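Local coordinates for A-type flavoprotein (Giardia intestinalis, PDB 2Q9U) that scavenges dioxygen as a flavodiiron protein, probably passing electrons from FMN in a flavodoxin-like domain to a diiron centre in a beta-lactamase-like domain, at residues Ser39-Tyr44 with Ser56-Phe61; Asp164-Ser169 with Ile223-Ser228; Phe173-Ala178 with His230-Arg235; Phe196-Ala201 with Val301-Tyr306. One frame throughout, in Å; residues are numbered along the deposited sequence.

Contact 1 of 4, residues Ser39-Tyr44 with Ser56-Phe61; sequences SSYNSY and SVKYPF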
# COMPACT_ATOMS: atom_id res chain seq x y z
N SER A 39 14.53 -10.10 -4.56
CA SER A 39 15.51 -10.37 -5.61
C SER A 39 16.72 -10.96 -4.92
O SER A 39 16.68 -11.27 -3.74
CB SER A 39 15.88 -9.06 -6.31
OG SER A 39 16.71 -9.27 -7.46
N SER A 40 17.81 -11.09 -5.67
CA SER A 40 19.13 -11.40 -5.08
C SER A 40 20.15 -10.71 -5.96
O SER A 40 19.85 -10.41 -7.13
CB SER A 40 19.39 -12.91 -5.02
OG SER A 40 19.59 -13.47 -6.32
N TYR A 41 21.34 -10.47 -5.41
CA TYR A 41 22.48 -9.92 -6.14
C TYR A 41 23.55 -10.99 -6.02
O TYR A 41 24.17 -11.15 -4.97
CB TYR A 41 22.91 -8.59 -5.48
CG TYR A 41 21.66 -7.77 -5.15
CD1 TYR A 41 20.74 -7.47 -6.15
CD2 TYR A 41 21.40 -7.31 -3.84
CE1 TYR A 41 19.57 -6.74 -5.87
CE2 TYR A 41 20.23 -6.57 -3.56
CZ TYR A 41 19.32 -6.31 -4.58
OH TYR A 41 18.14 -5.63 -4.32
N ASN A 42 23.69 -11.78 -7.08
CA ASN A 42 24.56 -12.92 -7.06
C ASN A 42 25.97 -12.49 -7.45
O ASN A 42 26.15 -11.76 -8.43
CB ASN A 42 24.05 -14.00 -8.01
CG ASN A 42 22.61 -14.43 -7.71
OD1 ASN A 42 22.17 -14.47 -6.56
ND2 ASN A 42 21.89 -14.77 -8.77
N SER A 43 26.93 -12.93 -6.64
CA SER A 43 28.35 -12.72 -6.87
C SER A 43 28.96 -14.10 -6.73
O SER A 43 28.41 -14.91 -6.02
CB SER A 43 28.92 -11.81 -5.78
OG SER A 43 30.34 -11.74 -5.87
N TYR A 44 30.10 -14.35 -7.37
CA TYR A 44 30.66 -15.71 -7.37
C TYR A 44 32.15 -15.68 -7.02
O TYR A 44 32.83 -14.77 -7.42
CB TYR A 44 30.46 -16.39 -8.73
CG TYR A 44 28.99 -16.51 -9.05
CD1 TYR A 44 28.23 -17.54 -8.51
CD2 TYR A 44 28.35 -15.52 -9.81
CE1 TYR A 44 26.84 -17.63 -8.77
CE2 TYR A 44 26.97 -15.59 -10.06
CZ TYR A 44 26.23 -16.64 -9.54
OH TYR A 44 24.87 -16.72 -9.81
N SER A 56 29.90 -7.54 -7.60
CA SER A 56 29.68 -7.14 -6.22
C SER A 56 28.16 -7.12 -5.95
O SER A 56 27.39 -7.78 -6.66
CB SER A 56 30.35 -5.78 -5.97
OG SER A 56 30.28 -5.39 -4.60
N VAL A 57 27.74 -6.38 -4.92
CA VAL A 57 26.33 -6.30 -4.51
C VAL A 57 26.02 -4.86 -4.07
O VAL A 57 26.94 -4.08 -3.82
CB VAL A 57 25.96 -7.25 -3.32
CG1 VAL A 57 26.24 -8.75 -3.64
CG2 VAL A 57 26.68 -6.85 -2.05
N LYS A 58 24.72 -4.56 -3.94
CA LYS A 58 24.23 -3.25 -3.49
C LYS A 58 24.82 -2.92 -2.11
O LYS A 58 24.84 -3.81 -1.24
CB LYS A 58 22.70 -3.32 -3.42
CG LYS A 58 21.99 -1.97 -3.61
CD LYS A 58 20.49 -2.14 -3.33
CE LYS A 58 19.68 -2.60 -4.55
NZ LYS A 58 18.16 -2.66 -4.28
N TYR A 59 25.25 -1.67 -1.90
CA TYR A 59 25.98 -1.25 -0.69
C TYR A 59 25.39 -1.64 0.69
O TYR A 59 26.14 -1.93 1.61
CB TYR A 59 26.36 0.27 -0.74
CG TYR A 59 25.15 1.16 -0.53
CD1 TYR A 59 24.71 1.50 0.77
CD2 TYR A 59 24.41 1.62 -1.63
CE1 TYR A 59 23.57 2.29 0.97
CE2 TYR A 59 23.27 2.42 -1.45
CZ TYR A 59 22.86 2.75 -0.14
OH TYR A 59 21.72 3.53 0.05
N PRO A 60 24.04 -1.70 0.85
CA PRO A 60 23.56 -2.10 2.18
C PRO A 60 23.99 -3.49 2.62
O PRO A 60 23.99 -3.77 3.81
CB PRO A 60 22.03 -2.04 2.04
CG PRO A 60 21.82 -1.08 0.92
CD PRO A 60 22.92 -1.36 -0.04
N PHE A 61 24.37 -4.33 1.66
CA PHE A 61 24.70 -5.75 1.89
C PHE A 61 26.19 -6.04 1.83
O PHE A 61 26.60 -7.22 1.78
CB PHE A 61 23.94 -6.59 0.84
CG PHE A 61 22.47 -6.34 0.84
CD1 PHE A 61 21.66 -6.90 1.84
CD2 PHE A 61 21.89 -5.51 -0.11
CE1 PHE A 61 20.26 -6.65 1.87
CE2 PHE A 61 20.49 -5.24 -0.08
CZ PHE A 61 19.68 -5.83 0.91
O HOH W 1 25.53 -9.08 -7.95

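Contact 2 of 4, residues Asp164-Ser169 with Ile223-Ser228; sequences DKILFS and IKYILS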
# COMPACT_ATOMS: atom_id res chain seq x y z
N ASP A 164 35.32 -24.67 -17.84
CA ASP A 164 34.16 -25.16 -17.11
C ASP A 164 32.82 -24.93 -17.84
O ASP A 164 31.78 -25.43 -17.39
CB ASP A 164 34.13 -24.55 -15.71
CG ASP A 164 35.28 -25.06 -14.82
OD1 ASP A 164 36.02 -25.95 -15.27
OD2 ASP A 164 35.43 -24.57 -13.69
N LYS A 165 32.87 -24.19 -18.95
CA LYS A 165 31.71 -23.95 -19.82
C LYS A 165 30.67 -23.11 -19.06
O LYS A 165 29.45 -23.36 -19.15
CB LYS A 165 31.10 -25.26 -20.35
CG LYS A 165 32.13 -26.26 -21.00
CD LYS A 165 32.85 -25.66 -22.24
CE LYS A 165 33.81 -26.67 -22.90
NZ LYS A 165 35.00 -26.95 -22.00
N ILE A 166 31.17 -22.13 -18.32
CA ILE A 166 30.31 -21.25 -17.50
C ILE A 166 30.15 -19.89 -18.15
O ILE A 166 31.14 -19.23 -18.49
CB ILE A 166 30.90 -20.97 -16.11
CG1 ILE A 166 31.25 -22.26 -15.36
CG2 ILE A 166 29.91 -20.14 -15.26
CD1 ILE A 166 32.34 -22.01 -14.30
N LEU A 167 28.91 -19.44 -18.27
CA LEU A 167 28.66 -18.07 -18.66
C LEU A 167 28.20 -17.31 -17.41
O LEU A 167 27.13 -17.62 -16.83
CB LEU A 167 27.58 -18.02 -19.75
CG LEU A 167 27.27 -16.61 -20.26
CD1 LEU A 167 28.46 -16.01 -21.02
CD2 LEU A 167 25.99 -16.56 -21.14
N PHE A 168 28.98 -16.34 -16.98
CA PHE A 168 28.53 -15.43 -15.90
C PHE A 168 27.80 -14.30 -16.60
O PHE A 168 28.42 -13.42 -17.21
CB PHE A 168 29.74 -14.90 -15.11
CG PHE A 168 30.50 -15.96 -14.36
CD1 PHE A 168 30.08 -16.38 -13.10
CD2 PHE A 168 31.65 -16.52 -14.90
CE1 PHE A 168 30.78 -17.37 -12.39
CE2 PHE A 168 32.37 -17.48 -14.21
CZ PHE A 168 31.94 -17.92 -12.95
N SER A 169 26.47 -14.36 -16.58
CA SER A 169 25.70 -13.50 -17.48
C SER A 169 25.25 -12.18 -16.85
O SER A 169 24.60 -11.38 -17.50
CB SER A 169 24.48 -14.26 -18.02
OG SER A 169 23.70 -14.74 -16.93
N ILE A 223 28.16 -23.81 -23.60
CA ILE A 223 27.76 -23.36 -22.25
C ILE A 223 27.03 -24.50 -21.50
O ILE A 223 25.97 -24.95 -21.95
CB ILE A 223 26.86 -22.10 -22.38
CG1 ILE A 223 27.67 -20.93 -23.00
CG2 ILE A 223 26.28 -21.71 -21.00
CD1 ILE A 223 26.82 -19.83 -23.65
N LYS A 224 27.58 -24.96 -20.37
CA LYS A 224 26.87 -25.94 -19.53
C LYS A 224 26.12 -25.25 -18.40
O LYS A 224 25.18 -25.81 -17.87
CB LYS A 224 27.82 -26.95 -18.86
CG LYS A 224 28.59 -27.85 -19.85
CD LYS A 224 28.98 -29.21 -19.23
CE LYS A 224 29.53 -29.10 -17.82
NZ LYS A 224 30.52 -30.20 -17.43
N TYR A 225 26.58 -24.06 -18.00
CA TYR A 225 25.99 -23.34 -16.85
C TYR A 225 25.85 -21.86 -17.14
O TYR A 225 26.79 -21.22 -17.63
CB TYR A 225 26.90 -23.47 -15.61
CG TYR A 225 27.17 -24.92 -15.21
CD1 TYR A 225 26.15 -25.69 -14.66
CD2 TYR A 225 28.43 -25.52 -15.43
CE1 TYR A 225 26.37 -27.03 -14.28
CE2 TYR A 225 28.68 -26.88 -15.04
CZ TYR A 225 27.63 -27.61 -14.48
OH TYR A 225 27.82 -28.92 -14.09
N ILE A 226 24.68 -21.29 -16.81
CA ILE A 226 24.54 -19.84 -16.86
C ILE A 226 24.29 -19.33 -15.44
O ILE A 226 23.23 -19.59 -14.84
CB ILE A 226 23.43 -19.37 -17.81
CG1 ILE A 226 23.68 -19.88 -19.24
CG2 ILE A 226 23.36 -17.83 -17.81
CD1 ILE A 226 22.44 -19.67 -20.18
N LEU A 227 25.30 -18.67 -14.89
CA LEU A 227 25.21 -18.13 -13.54
C LEU A 227 24.87 -16.65 -13.65
O LEU A 227 25.68 -15.83 -14.07
CB LEU A 227 26.50 -18.35 -12.75
CG LEU A 227 27.11 -19.76 -12.63
CD1 LEU A 227 28.16 -19.81 -11.52
CD2 LEU A 227 26.14 -20.92 -12.52
N SER A 228 23.63 -16.33 -13.29
CA SER A 228 23.12 -14.98 -13.45
C SER A 228 23.36 -14.16 -12.17
O SER A 228 23.59 -14.73 -11.13
CB SER A 228 21.60 -15.04 -13.73
OG SER A 228 21.09 -13.72 -13.88
O HOH W 2 32.01 -27.72 -16.40

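Contact 3 of 4, residues Phe173-Ala178 with His230-Arg235; sequences FGQHYA and HGVSWR. With FEO (mu-oxo-diiron), chain G.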
# COMPACT_ATOMS: atom_id res chain seq x y z
N PHE A 173 19.66 -13.34 -18.19
CA PHE A 173 19.05 -14.58 -17.67
C PHE A 173 18.58 -14.44 -16.22
O PHE A 173 18.24 -15.43 -15.58
CB PHE A 173 19.97 -15.81 -17.82
CG PHE A 173 20.25 -16.16 -19.25
CD1 PHE A 173 21.31 -15.56 -19.93
CD2 PHE A 173 19.43 -17.07 -19.91
CE1 PHE A 173 21.55 -15.87 -21.29
CE2 PHE A 173 19.66 -17.40 -21.26
CZ PHE A 173 20.73 -16.79 -21.94
N GLY A 174 18.52 -13.20 -15.74
CA GLY A 174 18.13 -12.93 -14.36
C GLY A 174 16.64 -12.97 -14.11
O GLY A 174 15.82 -12.86 -15.05
N GLN A 175 16.28 -13.10 -12.83
CA GLN A 175 14.90 -12.87 -12.40
C GLN A 175 14.98 -12.29 -10.99
O GLN A 175 15.85 -12.65 -10.19
CB GLN A 175 14.03 -14.16 -12.37
CG GLN A 175 14.59 -15.40 -13.12
CD GLN A 175 15.75 -16.07 -12.37
OE1 GLN A 175 15.64 -16.38 -11.18
NE2 GLN A 175 16.84 -16.30 -13.07
N HIS A 176 14.06 -11.37 -10.71
CA HIS A 176 13.95 -10.81 -9.37
C HIS A 176 13.19 -11.82 -8.53
O HIS A 176 11.94 -11.85 -8.47
CB HIS A 176 13.30 -9.42 -9.39
CG HIS A 176 14.16 -8.37 -10.02
ND1 HIS A 176 15.46 -8.13 -9.62
CD2 HIS A 176 13.88 -7.48 -11.00
CE1 HIS A 176 15.95 -7.14 -10.35
NE2 HIS A 176 15.02 -6.72 -11.19
N TYR A 177 13.97 -12.73 -7.95
CA TYR A 177 13.41 -13.86 -7.21
C TYR A 177 14.27 -14.18 -5.99
O TYR A 177 15.42 -14.62 -6.15
CB TYR A 177 13.31 -15.08 -8.15
CG TYR A 177 12.67 -16.32 -7.56
CD1 TYR A 177 11.62 -16.24 -6.65
CD2 TYR A 177 13.12 -17.60 -7.93
CE1 TYR A 177 11.02 -17.40 -6.12
CE2 TYR A 177 12.53 -18.74 -7.42
CZ TYR A 177 11.50 -18.65 -6.52
OH TYR A 177 10.94 -19.81 -6.03
N ALA A 178 13.76 -13.91 -4.78
CA ALA A 178 14.47 -14.25 -3.56
C ALA A 178 14.12 -15.68 -3.15
O ALA A 178 12.95 -15.98 -2.91
CB ALA A 178 14.12 -13.26 -2.37
N HIS A 230 20.99 -12.13 -10.86
CA HIS A 230 19.70 -12.03 -10.14
C HIS A 230 18.97 -13.37 -10.11
O HIS A 230 18.80 -14.01 -11.17
CB HIS A 230 18.77 -11.00 -10.79
CG HIS A 230 19.23 -9.59 -10.67
ND1 HIS A 230 19.30 -8.92 -9.47
CD2 HIS A 230 19.63 -8.70 -11.62
CE1 HIS A 230 19.73 -7.68 -9.69
NE2 HIS A 230 19.94 -7.53 -10.98
N GLY A 231 18.56 -13.80 -8.92
CA GLY A 231 17.67 -14.94 -8.81
C GLY A 231 18.42 -16.25 -8.96
O GLY A 231 19.54 -16.38 -8.45
N VAL A 232 17.82 -17.20 -9.67
CA VAL A 232 18.42 -18.53 -9.80
C VAL A 232 19.23 -18.65 -11.09
O VAL A 232 19.06 -17.87 -12.05
CB VAL A 232 17.38 -19.69 -9.70
CG1 VAL A 232 16.71 -19.68 -8.34
CG2 VAL A 232 16.34 -19.60 -10.81
N SER A 233 20.13 -19.62 -11.07
CA SER A 233 21.00 -19.89 -12.21
C SER A 233 20.51 -21.13 -12.96
O SER A 233 19.59 -21.83 -12.52
CB SER A 233 22.44 -20.06 -11.71
OG SER A 233 22.91 -18.80 -11.28
N TRP A 234 21.13 -21.39 -14.11
CA TRP A 234 20.58 -22.28 -15.11
C TRP A 234 21.56 -23.40 -15.49
O TRP A 234 22.79 -23.18 -15.69
CB TRP A 234 20.22 -21.49 -16.39
CG TRP A 234 19.27 -20.36 -16.16
CD1 TRP A 234 19.59 -19.04 -15.89
CD2 TRP A 234 17.84 -20.44 -16.18
NE1 TRP A 234 18.42 -18.31 -15.72
CE2 TRP A 234 17.34 -19.15 -15.89
CE3 TRP A 234 16.93 -21.49 -16.39
CZ2 TRP A 234 15.98 -18.86 -15.84
CZ3 TRP A 234 15.54 -21.21 -16.31
CH2 TRP A 234 15.10 -19.90 -16.04
N ARG A 235 21.01 -24.59 -15.63
CA ARG A 235 21.71 -25.75 -16.14
C ARG A 235 20.71 -26.74 -16.81
O ARG A 235 19.57 -26.57 -16.75
CB ARG A 235 22.52 -26.42 -15.02
CG ARG A 235 21.64 -27.13 -14.02
CD ARG A 235 22.32 -27.53 -12.75
NE ARG A 235 21.43 -27.90 -11.67
CZ ARG A 235 21.83 -28.39 -10.52
NH1 ARG A 235 23.08 -28.60 -10.28
NH2 ARG A 235 20.98 -28.68 -9.61
FE1 FEO G . 20.87 -5.91 -11.98
FE2 FEO G . 21.36 -3.64 -14.53
O FEO G . 21.63 -4.36 -12.63

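Contact 4 of 4, residues Phe196-Ala201 with Val301-Tyr306; sequences FKEYTA and VALHTY. With NO3 (nitrate ion), chain C.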
# COMPACT_ATOMS: atom_id res chain seq x y z
N PHE A 196 11.34 -14.82 -15.10
CA PHE A 196 12.36 -14.61 -16.14
C PHE A 196 11.73 -13.75 -17.25
O PHE A 196 12.35 -12.80 -17.75
CB PHE A 196 12.82 -15.98 -16.67
CG PHE A 196 13.73 -15.93 -17.89
CD1 PHE A 196 13.22 -15.82 -19.18
CD2 PHE A 196 15.12 -16.04 -17.73
CE1 PHE A 196 14.07 -15.82 -20.30
CE2 PHE A 196 15.97 -16.06 -18.84
CZ PHE A 196 15.45 -15.94 -20.11
N LYS A 197 10.49 -14.07 -17.61
CA LYS A 197 9.72 -13.26 -18.58
C LYS A 197 9.38 -11.86 -18.07
O LYS A 197 9.44 -10.87 -18.82
CB LYS A 197 8.42 -13.97 -18.99
CG LYS A 197 8.64 -15.16 -19.90
CD LYS A 197 7.29 -15.86 -20.17
CE LYS A 197 7.47 -17.18 -20.90
NZ LYS A 197 6.17 -17.94 -21.04
N GLU A 198 9.05 -11.76 -16.78
CA GLU A 198 8.75 -10.44 -16.23
C GLU A 198 10.02 -9.56 -16.31
O GLU A 198 9.96 -8.36 -16.61
CB GLU A 198 8.24 -10.54 -14.79
CG GLU A 198 7.56 -9.25 -14.29
CD GLU A 198 7.11 -9.37 -12.85
OE1 GLU A 198 7.98 -9.56 -11.98
OE2 GLU A 198 5.89 -9.30 -12.60
N TYR A 199 11.17 -10.17 -15.99
CA TYR A 199 12.44 -9.43 -16.05
C TYR A 199 12.73 -8.96 -17.49
O TYR A 199 13.08 -7.78 -17.73
CB TYR A 199 13.58 -10.30 -15.53
CG TYR A 199 14.85 -9.52 -15.35
CD1 TYR A 199 15.72 -9.30 -16.43
CD2 TYR A 199 15.19 -9.01 -14.09
CE1 TYR A 199 16.91 -8.57 -16.26
CE2 TYR A 199 16.38 -8.29 -13.91
CZ TYR A 199 17.23 -8.07 -15.00
OH TYR A 199 18.39 -7.36 -14.79
N THR A 200 12.58 -9.87 -18.44
CA THR A 200 12.79 -9.56 -19.86
C THR A 200 11.91 -8.39 -20.32
O THR A 200 12.40 -7.41 -20.92
CB THR A 200 12.49 -10.77 -20.75
OG1 THR A 200 13.24 -11.89 -20.27
CG2 THR A 200 12.92 -10.48 -22.18
N ALA A 201 10.62 -8.50 -20.02
CA ALA A 201 9.64 -7.48 -20.40
C ALA A 201 9.99 -6.11 -19.82
O ALA A 201 9.90 -5.10 -20.54
CB ALA A 201 8.19 -7.93 -19.90
N VAL A 301 1.76 -4.70 -16.17
CA VAL A 301 1.37 -4.22 -17.51
C VAL A 301 2.44 -4.67 -18.54
O VAL A 301 2.12 -5.21 -19.63
CB VAL A 301 1.15 -2.68 -17.52
CG1 VAL A 301 0.93 -2.14 -18.93
CG2 VAL A 301 -0.07 -2.29 -16.61
N ALA A 302 3.70 -4.45 -18.19
CA ALA A 302 4.83 -4.86 -19.06
C ALA A 302 4.82 -6.37 -19.24
O ALA A 302 4.89 -6.86 -20.35
CB ALA A 302 6.18 -4.36 -18.51
N LEU A 303 4.71 -7.10 -18.13
CA LEU A 303 4.63 -8.57 -18.21
C LEU A 303 3.60 -9.09 -19.24
O LEU A 303 3.90 -9.97 -20.06
CB LEU A 303 4.30 -9.13 -16.83
CG LEU A 303 4.00 -10.63 -16.69
CD1 LEU A 303 5.24 -11.49 -17.12
CD2 LEU A 303 3.56 -10.98 -15.28
N HIS A 304 2.38 -8.56 -19.17
CA HIS A 304 1.30 -9.09 -19.96
C HIS A 304 1.29 -8.61 -21.39
O HIS A 304 1.03 -9.40 -22.29
CB HIS A 304 -0.07 -8.93 -19.25
CG HIS A 304 -0.20 -9.85 -18.07
ND1 HIS A 304 -0.29 -11.22 -18.22
CD2 HIS A 304 -0.19 -9.62 -16.74
CE1 HIS A 304 -0.38 -11.79 -17.03
NE2 HIS A 304 -0.31 -10.84 -16.11
N THR A 305 1.62 -7.35 -21.60
CA THR A 305 1.72 -6.79 -22.96
C THR A 305 2.87 -7.42 -23.76
O THR A 305 2.76 -7.57 -24.98
CB THR A 305 1.84 -5.25 -22.97
OG1 THR A 305 2.98 -4.82 -22.19
CG2 THR A 305 0.57 -4.59 -22.40
N TYR A 306 3.98 -7.71 -23.08
CA TYR A 306 5.08 -8.52 -23.61
C TYR A 306 4.66 -9.66 -24.58
O TYR A 306 5.11 -9.73 -25.67
CB TYR A 306 5.95 -9.04 -22.47
CG TYR A 306 7.02 -10.05 -22.81
CD1 TYR A 306 8.20 -9.67 -23.35
CD2 TYR A 306 6.86 -11.39 -22.55
CE1 TYR A 306 9.18 -10.59 -23.64
CE2 TYR A 306 7.80 -12.30 -22.84
CZ TYR A 306 8.98 -11.89 -23.38
OH TYR A 306 9.94 -12.78 -23.66
N NO3 C . 18.36 -4.50 -13.16
O1 NO3 C . 17.05 -4.18 -12.91
O2 NO3 C . 18.91 -5.57 -12.49
O3 NO3 C . 19.12 -3.83 -14.10

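Contact 1 of 4, residues Ser39-Tyr44 with Ser56-Phe61
Y41 points from strand 39-46 toward the loop 56-61, and has more of its surface buried by that segment than any other residue here. At the root, CB packs on V57 CG1 at 3.8 Å, and the same methyl lies 3.4 Å from Y41 O. CG stands anti to the carbonyl carbon, beside the backbone N (chi1 -43°), which carries the ring out to F61 and K58. Along one edge, Y41 CE2 meets F61 CE2 at 3.7 Å, the phenylalanine carbon lying near the plane of the tyrosine ring. The planes are 51° apart, so the two rings meet obliquely. Farther out, Y41 CZ touches K58 CE at 3.7 Å as the lysine crosses the ring end at a slant, its chain bent at chi3 (-87°). That bend delivers NZ to the tip, where K58 NZ donates to Y41 OH over 3.0 Å. The hydroxyl is also hydrogen-bonded to D24 on strand 17-24, so it links an amine and a carboxylate; the latter would probably favour the charged lysine. Closer to S43, a water donates to N42 O at 2.8 Å and S56 O at 2.6 Å, bridging the two backbones. The Y41 side chain touches the iron ligand D89, its nearest atom about 6 Å from the diiron group, which puts this strand-to-loop packing near the metal site of a metallo-beta-lactamase fold.

Contact 2 of 4, residues Asp164-Ser169 with Ile223-Ser228
Two neighbouring parallel strands of a mixed sheet in the metallo-beta-lactamase fold meet here, joined by a long crossover, about half of it helix (189-204 and 208-219). Their N-to-C directions differ by 22°, and the register pairs I166 with Y225, L167 with I226 and F168 with L227. At the start, K165 O is gripped twice, by K224 N at 2.7 Å and Y225 N at 3.2 Å. K165 has positive phi and forms with I166 a G1 beta bulge against strand 157-161. Next, L167 N donates to Y225 O at 2.8 Å, almost straight (175° at the hydrogen), and L167 O takes L227 N at 2.9 Å. The last bond, S169 N to L227 O at 3.0 Å, reaches the carbonyl from 38° above its plane. I166 and F168 share one face with Y225 and L227: I166 CG2 crosses obliquely to L227 CG at 3.9 Å, while F168 and L227 run side by side, CE1 to CD1 3.7 Å. This face packs against M13 and I14 of strand 12-14. On the other face, L167 lies beside I223 and I226, and I226 continues onto helix 236-250. S169 OG, bonded to G172 O, also sits 3.2 Å from I226 CG2, which places a polar atom tightly against a methyl. The five N-H...O bonds thus satisfy facing main-chain groups and hold the strands in register, while apolar packing buries both faces around I166, L167, F168, I226 and L227; the end at K165, K224 and Y225 is more open.

Contact 3 of 4, residues Phe173-Ala178 with His230-Arg235
H230 NE2 binds FE1 of the mu-oxo-diiron centre at 2.1 Å, in a first shell with D89, H90 and D171. Its other nitrogen, ND1, is hydrogen-bonded to S40 O, which fixes the rotation of the imidazole. H176 covers one face: its CE1 stands 3.8 Å above the plane, over the centre, in an edge-to-face pair with planes at 64°. H176 is itself the centre of an inverse gamma turn, and its ND1 is held by S39 OG. H230 is the last member of the metallo-beta-lactamase ligand series of this family, which opens with H85, E87, D89 and H90 and continues through H152 and D171. Behind the histidine, Q175 N donates to H230 O at 3.2 Å, from well above the carbonyl plane (65° out of it). The Q175 side chain then pairs with the backbone of V232 much as a second peptide would, OE1 accepting from V232 N at 2.8 Å and NE2 donating to V232 O at 2.9 Å, both in carbonyl planes. Its chi1 of -16° is nearly eclipsed, a strain these bonds may repay. Q175 NE2 also reaches F173 O at 3.0 Å, and that oxygen accepts a second hydrogen bond, from W234 NE1 at 2.9 Å, in the indole plane. Beyond it, the edge of the F173 ring turns toward the five-membered ring of W234, offset from its centre, while F173 and W234 both rest on helix 236-250.

Contact 4 of 4, residues Phe196-Ala201 with Val301-Tyr306
A helix-on-helix packing joins the beta-lactamase-like domain, through helix 189-204, to the flavodoxin-like domain, through helix 298-306. The short segments cross almost perpendicularly, at 96°, with axes 8.3 Å apart; E198 and L303 come nearest at the crossing, and A201 and A302 set small side chains beside it. A201 points toward the other helix: its CB lies 3.5 Å from A302 O and 3.6 Å from Y306 CB, with the methyl of A302 a little farther off. L303 fills the neighbouring position, CD1 resting on E198 CA at 3.8 Å. Its second methyl, CD2, approaches E198 OE2 at 3.9 Å, the glutamate chain running extended and at about a right angle to the leucine. Y306 supplies the largest side chain of the interface. With CG anti to its backbone N (chi1 172°), the ring reaches across to helix 189-204, between T200 and K197, where CE1 meets T200 CG2 at 4.0 Å and CE2 meets K197 CG at 4.2 Å. The tyrosine hydroxyl is satisfied outside the pair, by E245 on helix 236-250, the same helix that packs on T200. On helix 189-204, Y199 turns to the metal site, touching the diiron group and lying near a nitrate ion probably from the crystallisation liquor. T200 OG1, anti to the carbonyl carbon (chi1 -53°), donates to F196 O at 2.8 Å, a bond consistent with CG2 being turned to Y306.

Overall arrangement
From the N terminus, contact 1 closes first, a short loop of 11 intervening residues that ends before the others open. Contacts 2, 3 and 4 then cross one another, since 164-169, 173-178 and 196-201 come in order before their partners 223-228, 230-235 and 301-306. Contact 2 closes over the helical connection between adjacent parallel strands, and contact 3 carries on from it, because strands 225-228 and 234-235 are neighbours in the sheet. Contact 1 touches both: Y44 and N42 reach S228, and S39 and S40 reach H176 and G231. Contact 3 meets contact 4 where W234 packs on F196, so the two sheets, the diiron site and the flavodoxin-like domain are connected in turn.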